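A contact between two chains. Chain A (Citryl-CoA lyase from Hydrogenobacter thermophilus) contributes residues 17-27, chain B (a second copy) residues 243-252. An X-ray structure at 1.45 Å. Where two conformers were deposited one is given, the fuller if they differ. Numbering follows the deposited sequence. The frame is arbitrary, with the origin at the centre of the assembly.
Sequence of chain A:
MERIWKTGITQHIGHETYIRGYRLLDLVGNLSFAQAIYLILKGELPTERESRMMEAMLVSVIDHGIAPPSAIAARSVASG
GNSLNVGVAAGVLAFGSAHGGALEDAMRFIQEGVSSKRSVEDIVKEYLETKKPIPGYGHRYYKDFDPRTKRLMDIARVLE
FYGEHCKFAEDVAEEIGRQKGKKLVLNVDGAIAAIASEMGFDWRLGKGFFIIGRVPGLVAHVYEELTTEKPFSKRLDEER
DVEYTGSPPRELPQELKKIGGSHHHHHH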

ATOM      1  N   THR A  17      -6.913 -22.460 -16.459  1.00 27.05           N
ATOM      2  CA  THR A  17      -5.679 -21.789 -16.180  1.00 25.23           C
ATOM      3  C   THR A  17      -4.508 -22.734 -16.423  1.00 26.17           C
ATOM      4  O   THR A  17      -4.507 -23.868 -15.961  1.00 26.03           O
ATOM      5  CB  THR A  17      -5.656 -21.317 -14.726  1.00 26.15           C
ATOM      6  OG1 THR A  17      -6.828 -20.514 -14.434  1.00 29.90           O
ATOM      7  CG2 THR A  17      -4.408 -20.548 -14.382  1.00 28.01           C
ATOM      8  N   TYR A  18      -3.499 -22.231 -17.139  1.00 23.42           N
ATOM      9  CA  TYR A  18      -2.231 -22.916 -17.351  1.00 22.24           C
ATOM     10  C   TYR A  18      -1.143 -22.064 -16.743  1.00 22.06           C
ATOM     11  O   TYR A  18      -1.057 -20.858 -17.051  1.00 24.78           O
ATOM     12  CB  TYR A  18      -1.959 -23.120 -18.846  1.00 23.62           C
ATOM     13  CG  TYR A  18      -2.759 -24.271 -19.402  1.00 25.71           C
ATOM     14  CD1 TYR A  18      -4.143 -24.196 -19.502  1.00 30.03           C
ATOM     15  CD2 TYR A  18      -2.154 -25.488 -19.689  1.00 24.97           C
ATOM     16  CE1 TYR A  18      -4.895 -25.284 -19.958  1.00 33.80           C
ATOM     17  CE2 TYR A  18      -2.896 -26.570 -20.133  1.00 27.22           C
ATOM     18  CZ  TYR A  18      -4.260 -26.477 -20.223  1.00 33.71           C
ATOM     19  OH  TYR A  18      -4.935 -27.613 -20.626  1.00 38.69           O
ATOM     20  N   ILE A  19      -0.357 -22.639 -15.849  1.00 20.59           N
ATOM     21  CA  ILE A  19       0.747 -21.988 -15.162  1.00 20.28           C
ATOM     22  C   ILE A  19       2.040 -22.475 -15.816  1.00 21.09           C
ATOM     23  O   ILE A  19       2.354 -23.659 -15.666  1.00 20.70           O
ATOM     24  CB  ILE A  19       0.769 -22.352 -13.654  1.00 22.16           C
ATOM     25  CG1 ILE A  19      -0.552 -22.005 -12.954  1.00 24.79           C
ATOM     26  CG2 ILE A  19       1.967 -21.680 -12.955  1.00 23.24           C
ATOM     27  CD1 ILE A  19      -0.908 -20.610 -12.858  1.00 25.36           C
ATOM     28  N   ARG A  20       2.791 -21.596 -16.445  1.00 20.81           N
ATOM     29  CA  ARG A  20       4.058 -21.970 -17.121  1.00 20.87           C
ATOM     30  C   ARG A  20       3.817 -23.210 -17.991  1.00 23.55           C
ATOM     31  O   ARG A  20       4.665 -24.110 -18.080  1.00 23.37           O
ATOM     32  CB  ARG A  20       5.149 -22.206 -16.107  1.00 19.88           C
ATOM     33  CG  ARG A  20       5.449 -21.002 -15.233  1.00 20.43           C
ATOM     34  CD  ARG A  20       6.048 -19.815 -15.998  1.00 20.07           C
ATOM     35  NE  ARG A  20       6.582 -18.831 -15.049  1.00 21.04           N
ATOM     36  CZ  ARG A  20       7.133 -17.666 -15.391  1.00 22.90           C
ATOM     37  NH1 ARG A  20       7.195 -17.298 -16.689  1.00 25.03           N
ATOM     38  NH2 ARG A  20       7.613 -16.854 -14.453  1.00 23.22           N
ATOM     39  N   GLY A  21       2.684 -23.231 -18.677  1.00 20.93           N
ATOM     40  CA  GLY A  21       2.347 -24.309 -19.593  1.00 22.34           C
ATOM     41  C   GLY A  21       1.678 -25.520 -18.996  1.00 22.39           C
ATOM     42  O   GLY A  21       1.168 -26.359 -19.749  1.00 23.47           O
ATOM     43  N   TYR A  22       1.648 -25.641 -17.671  1.00 20.31           N
ATOM     44  CA  TYR A  22       0.995 -26.801 -17.059  1.00 19.48           C
ATOM     45  C   TYR A  22      -0.422 -26.465 -16.643  1.00 20.92           C
ATOM     46  O   TYR A  22      -0.652 -25.395 -16.069  1.00 21.51           O
ATOM     47  CB  TYR A  22       1.773 -27.276 -15.826  1.00 19.56           C
ATOM     48  CG  TYR A  22       3.152 -27.842 -16.137  1.00 21.94           C
ATOM     49  CD1 TYR A  22       3.299 -29.102 -16.699  1.00 22.60           C
ATOM     50  CD2 TYR A  22       4.297 -27.110 -15.881  1.00 21.83           C
ATOM     51  CE1 TYR A  22       4.565 -29.605 -17.028  1.00 21.76           C
ATOM     52  CE2 TYR A  22       5.561 -27.600 -16.178  1.00 22.81           C
ATOM     53  CZ  TYR A  22       5.695 -28.851 -16.766  1.00 23.69           C
ATOM     54  OH  TYR A  22       6.919 -29.371 -17.094  1.00 24.70           O
ATOM     55  N   ARG A  23      -1.332 -27.404 -16.850  1.00 21.74           N
ATOM     56  CA  ARG A  23      -2.732 -27.238 -16.447  1.00 21.82           C
ATOM     57  C   ARG A  23      -2.788 -27.112 -14.922  1.00 22.29           C
ATOM     58  O   ARG A  23      -2.395 -28.040 -14.200  1.00 21.63           O
ATOM     59  CB  ARG A  23      -3.516 -28.435 -16.920  1.00 24.37           C
ATOM     60  CG  ARG A  23      -4.989 -28.357 -16.661  1.00 29.18           C
ATOM     61  CD  ARG A  23      -5.646 -29.625 -17.218  1.00 34.82           C
ATOM     62  NE  ARG A  23      -7.092 -29.582 -17.038  1.00 41.50           N
ATOM     63  CZ  ARG A  23      -7.789 -30.418 -16.275  1.00 67.39           C
ATOM     64  NH1 ARG A  23      -7.175 -31.380 -15.599  1.00 58.64           N
ATOM     65  NH2 ARG A  23      -9.105 -30.290 -16.172  1.00 59.03           N
ATOM     66  N   LEU A  24      -3.298 -25.976 -14.433  1.00 21.04           N
ATOM     67  CA  LEU A  24      -3.356 -25.758 -12.978  1.00 20.60           C
ATOM     68  C   LEU A  24      -4.121 -26.876 -12.277  1.00 23.41           C
ATOM     69  O   LEU A  24      -3.657 -27.341 -11.235  1.00 23.16           O
ATOM     70  CB  LEU A  24      -3.946 -24.394 -12.677  1.00 21.65           C
ATOM     71  CG  LEU A  24      -3.996 -24.045 -11.147  1.00 23.06           C
ATOM     72  CD1 LEU A  24      -2.662 -24.253 -10.470  1.00 22.81           C
ATOM     73  CD2 LEU A  24      -4.433 -22.616 -10.962  1.00 26.63           C
ATOM     74  N   LEU A  25      -5.202 -27.375 -12.866  1.00 23.67           N
ATOM     75  CA  LEU A  25      -5.963 -28.439 -12.237  1.00 25.05           C
ATOM     76  C   LEU A  25      -5.183 -29.728 -12.101  1.00 25.92           C
ATOM     77  O   LEU A  25      -5.495 -30.517 -11.200  1.00 28.06           O
ATOM     78  CB  LEU A  25      -7.309 -28.616 -12.910  1.00 29.21           C
ATOM     79  CG  LEU A  25      -8.232 -27.383 -12.540  1.00 36.17           C
ATOM     80  CD1 LEU A  25      -9.563 -27.625 -12.874  1.00 39.40           C
ATOM     81  CD2 LEU A  25      -8.181 -27.007 -11.029  1.00 40.10           C
ATOM     82  N   ASP A  26      -4.152 -29.963 -12.950  1.00 22.68           N
ATOM     83  CA  ASP A  26      -3.282 -31.126 -12.784  1.00 22.12           C
ATOM     84  C   ASP A  26      -2.240 -30.883 -11.698  1.00 24.07           C
ATOM     85  O   ASP A  26      -1.722 -31.832 -11.125  1.00 25.16           O
ATOM     86  CB  ASP A  26      -2.583 -31.495 -14.094  1.00 24.02           C
ATOM     87  CG  ASP A  26      -3.520 -32.099 -15.140  1.00 34.22           C
ATOM     88  OD1 ASP A  26      -4.682 -32.409 -14.799  1.00 35.09           O
ATOM     89  OD2 ASP A  26      -3.105 -32.203 -16.293  1.00 37.63           O
ATOM     90  N   LEU A  27      -1.874 -29.633 -11.425  1.00 22.15           N
ATOM     91  CA  LEU A  27      -0.916 -29.341 -10.366  1.00 20.81           C
ATOM     92  C   LEU A  27      -1.582 -29.503  -9.016  1.00 22.49           C
ATOM     93  O   LEU A  27      -0.950 -29.996  -8.070  1.00 21.85           O
ATOM     94  CB  LEU A  27      -0.419 -27.915 -10.498  1.00 21.37           C
ATOM     95  CG  LEU A  27       0.281 -27.511 -11.829  1.00 23.64           C
ATOM     96  CD1 LEU A  27       0.762 -26.086 -11.766  1.00 24.41           C
ATOM     97  CD2 LEU A  27       1.402 -28.445 -12.149  1.00 24.57           C
TER
ATOM     98  N   GLU B 243      -0.630 -10.535 -24.889  1.00 39.84           N
ATOM     99  CA  GLU B 243       0.215 -11.373 -25.718  1.00 40.69           C
ATOM    100  C   GLU B 243       0.935 -12.360 -24.775  1.00 39.53           C
ATOM    101  O   GLU B 243       1.693 -11.936 -23.897  1.00 38.56           O
ATOM    102  CB  GLU B 243       1.247 -10.544 -26.492  1.00 44.14           C
ATOM    103  CG  GLU B 243       2.140 -11.407 -27.365  1.00 51.12           C
ATOM    104  CD  GLU B 243       3.295 -10.721 -28.061  1.00 71.95           C
ATOM    105  OE1 GLU B 243       3.402  -9.476 -27.980  1.00 68.68           O
ATOM    106  OE2 GLU B 243       4.092 -11.442 -28.702  1.00 72.24           O
ATOM    107  N   TYR B 244       0.694 -13.652 -24.955  1.00 37.69           N
ATOM    108  CA  TYR B 244       1.373 -14.690 -24.189  1.00 33.47           C
ATOM    109  C   TYR B 244       2.684 -15.066 -24.897  1.00 39.03           C
ATOM    110  O   TYR B 244       2.698 -15.342 -26.099  1.00 39.01           O
ATOM    111  CB  TYR B 244       0.481 -15.900 -24.008  1.00 34.29           C
ATOM    112  CG  TYR B 244       1.138 -16.983 -23.200  1.00 32.07           C
ATOM    113  CD1 TYR B 244       1.273 -16.862 -21.821  1.00 31.00           C
ATOM    114  CD2 TYR B 244       1.556 -18.162 -23.792  1.00 31.49           C
ATOM    115  CE1 TYR B 244       1.901 -17.841 -21.072  1.00 29.89           C
ATOM    116  CE2 TYR B 244       2.172 -19.162 -23.051  1.00 31.71           C
ATOM    117  CZ  TYR B 244       2.304 -19.015 -21.681  1.00 32.43           C
ATOM    118  OH  TYR B 244       2.862 -20.038 -20.959  1.00 29.73           O
ATOM    119  N   THR B 245       3.785 -15.044 -24.151  1.00 38.07           N
ATOM    120  CA  THR B 245       5.138 -15.261 -24.638  1.00 38.36           C
ATOM    121  C   THR B 245       5.812 -16.461 -23.975  1.00 39.35           C
ATOM    122  O   THR B 245       7.017 -16.645 -24.150  1.00 41.08           O
ATOM    123  CB  THR B 245       5.939 -13.970 -24.298  1.00 40.98           C
ATOM    124  OG1 THR B 245       5.952 -13.805 -22.878  1.00 42.22           O
ATOM    125  CG2 THR B 245       5.326 -12.719 -24.921  1.00 43.63           C
ATOM    126  N   GLY B 246       5.068 -17.258 -23.210  1.00 32.24           N
ATOM    127  CA  GLY B 246       5.663 -18.334 -22.462  1.00 31.14           C
ATOM    128  C   GLY B 246       5.640 -19.710 -23.079  1.00 33.39           C
ATOM    129  O   GLY B 246       5.574 -19.873 -24.323  1.00 32.91           O
ATOM    130  N   SER B 247       5.706 -20.742 -22.217  0.54 29.48           N
ATOM    131  CA  SER B 247       5.690 -22.127 -22.682  0.54 28.77           C
ATOM    132  C   SER B 247       4.351 -22.442 -23.252  0.54 30.90           C
ATOM    133  O   SER B 247       3.345 -22.246 -22.572  0.54 30.04           O
ATOM    134  CB  SER B 247       5.907 -23.123 -21.533  0.54 28.35           C
ATOM    135  OG  SER B 247       5.715 -24.473 -21.971  0.54 35.35           O
ATOM    136  N   PRO B 248       4.303 -23.158 -24.370  1.00 31.14           N
ATOM    137  CA  PRO B 248       3.013 -23.699 -24.797  1.00 30.77           C
ATOM    138  C   PRO B 248       2.559 -24.812 -23.808  1.00 31.78           C
ATOM    139  O   PRO B 248       3.352 -25.314 -23.001  1.00 31.42           O
ATOM    140  CB  PRO B 248       3.328 -24.340 -26.143  1.00 31.96           C
ATOM    141  CG  PRO B 248       4.593 -23.660 -26.607  1.00 37.11           C
ATOM    142  CD  PRO B 248       5.362 -23.432 -25.352  1.00 31.96           C
ATOM    143  N   PRO B 249       1.291 -25.185 -23.815  1.00 31.04           N
ATOM    144  CA  PRO B 249       0.837 -26.270 -22.938  1.00 28.51           C
ATOM    145  C   PRO B 249       1.658 -27.549 -23.029  1.00 27.92           C
ATOM    146  O   PRO B 249       2.089 -28.004 -24.122  1.00 30.21           O
ATOM    147  CB  PRO B 249      -0.619 -26.492 -23.349  1.00 30.66           C
ATOM    148  CG  PRO B 249      -1.031 -25.182 -23.927  1.00 37.90           C
ATOM    149  CD  PRO B 249       0.183 -24.685 -24.651  1.00 34.99           C
ATOM    150  N   ARG B 250       1.820 -28.161 -21.881  1.00 26.17           N
ATOM    151  CA  ARG B 250       2.585 -29.371 -21.738  1.00 25.77           C
ATOM    152  C   ARG B 250       2.018 -30.172 -20.600  1.00 27.47           C
ATOM    153  O   ARG B 250       1.457 -29.653 -19.657  1.00 27.32           O
ATOM    154  CB  ARG B 250       4.037 -29.035 -21.466  1.00 26.20           C
ATOM    155  CG  ARG B 250       4.153 -27.935 -20.419  1.00 28.33           C
ATOM    156  CD  ARG B 250       5.542 -27.536 -20.282  1.00 29.48           C
ATOM    157  NE  ARG B 250       5.781 -26.424 -19.349  1.00 25.74           N
ATOM    158  CZ  ARG B 250       6.997 -26.169 -18.888  1.00 28.86           C
ATOM    159  NH1 ARG B 250       8.046 -26.873 -19.339  1.00 27.56           N
ATOM    160  NH2 ARG B 250       7.196 -25.164 -18.028  1.00 24.62           N
ATOM    161  N   GLU B 251       2.137 -31.503 -20.716  1.00 26.56           N
ATOM    162  CA  GLU B 251       1.663 -32.388 -19.683  1.00 25.62           C
ATOM    163  C   GLU B 251       2.666 -32.527 -18.570  1.00 26.08           C
ATOM    164  O   GLU B 251       3.890 -32.532 -18.822  1.00 27.68           O
ATOM    165  CB  GLU B 251       1.459 -33.792 -20.309  1.00 26.28           C
ATOM    166  CG  GLU B 251       0.360 -33.880 -21.341  1.00 29.62           C
ATOM    167  CD  GLU B 251      -1.050 -33.784 -20.803  1.00 44.44           C
ATOM    168  OE1 GLU B 251      -1.962 -33.533 -21.621  1.00 60.24           O
ATOM    169  OE2 GLU B 251      -1.252 -34.003 -19.586  1.00 40.47           O
ATOM    170  N   LEU B 252       2.197 -32.720 -17.349  1.00 26.81           N
ATOM    171  CA  LEU B 252       3.096 -33.082 -16.270  1.00 26.49           C
ATOM    172  C   LEU B 252       3.643 -34.477 -16.585  1.00 28.95           C
ATOM    173  O   LEU B 252       2.952 -35.274 -17.213  1.00 29.22           O
ATOM    174  CB  LEU B 252       2.364 -33.281 -14.927  1.00 29.28           C
ATOM    175  CG  LEU B 252       2.043 -32.151 -14.084  1.00 32.47           C
ATOM    176  CD1 LEU B 252       1.273 -32.635 -12.829  1.00 30.74           C
ATOM    177  CD2 LEU B 252       3.308 -31.353 -13.655  1.00 29.25           C
TER
HETATM  178  O   HOH W   1       0.867 -21.109 -19.299  1.00 22.74           O
HETATM  179  O   HOH W   2      -0.680 -29.830 -18.130  1.00 31.75           O
HETATM  180  O   HOH W   3      -0.655 -32.344 -17.150  1.00 39.26           O

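How do the two backbones meet? Chain A folds into a tight hairpin: strand 17-19 runs into a type I' turn from Ile19(A) to Tyr22(A), closed by Tyr22(A) N to Ile19(A) O at 2.9 Å and Ile19(A) N to Tyr22(A) O at 2.8 Å, and a short strand then leads into the helix that begins at Leu24(A). Chain B leaves its strand after Tyr244(B) and passes the turn as an extended, irregular segment. The backbones come nearest at Gly21(A) and Pro249(B), whose CA atoms lie 4.2 Å apart. There Arg250(B) N donates to Gly21(A) O at 2.9 Å, and Pro249(B) CA adds a CA-H...O contact to Gly21(A) O at 3.2 Å.

Why is the tip of the turn a glycine? At phi 86° and psi -12°, a CB would be jammed against the preceding carbonyl oxygen. It would also point into chain B, 2.7 Å from Ser247(B) OG, 2.8 Å from Pro248(B) O and 2.9 Å from Arg250(B) NE. Bare backbone lets the segment come close.

What does Arg250(B) do with its long side chain? Its guanidinium grips the turn: NE and NH2 both donate to Arg20(A) O, at 2.9 and 2.7 Å, so one carbonyl in the guanidinium plane receives two hydrogen bonds. The side chain also lies over one face of the Tyr22(A) ring, with Arg250(B) CG 4.0 Å from the ring centroid in a CH-pi contact. The aromatic face thus covers the flat group while its edge remains free for hydrogen bonding.

Which apolar groups fill the rest of the contact? Leu252(B) CD2 lies 3.8 Å from both Tyr22(A) CD1 and Leu27(A) CD2, so one methyl bridges the tyrosine ring and the helix. Its other methyl, Leu252(B) CD1, comes within 3.5 Å of Asp26(A) O. Three residues earlier, Pro249(B) CB packs against Tyr18(A) CE2 at 3.9 Å.

How are the remaining polar groups satisfied? Water 1 accepts from Gly21(A) N at 2.9 Å and donates to Tyr244(B) OH at 2.8 Å; that hydroxyl in turn donates to Ser247(B) O at 2.8 Å, bracing the chain B loop. Water 2 links Arg23(A) N, at 2.8 Å, to Arg250(B) O, at 2.6 Å. The like charges of Asp26(A) OD2 and Glu251(B) OE2 approach to 4.2 Å, but water 3 donates to both, at 2.6 and 3.0 Å respectively, and the salt bridge from Arg23(A) NH1 to Asp26(A) OD1, at 2.8 Å, offsets the aspartate's charge.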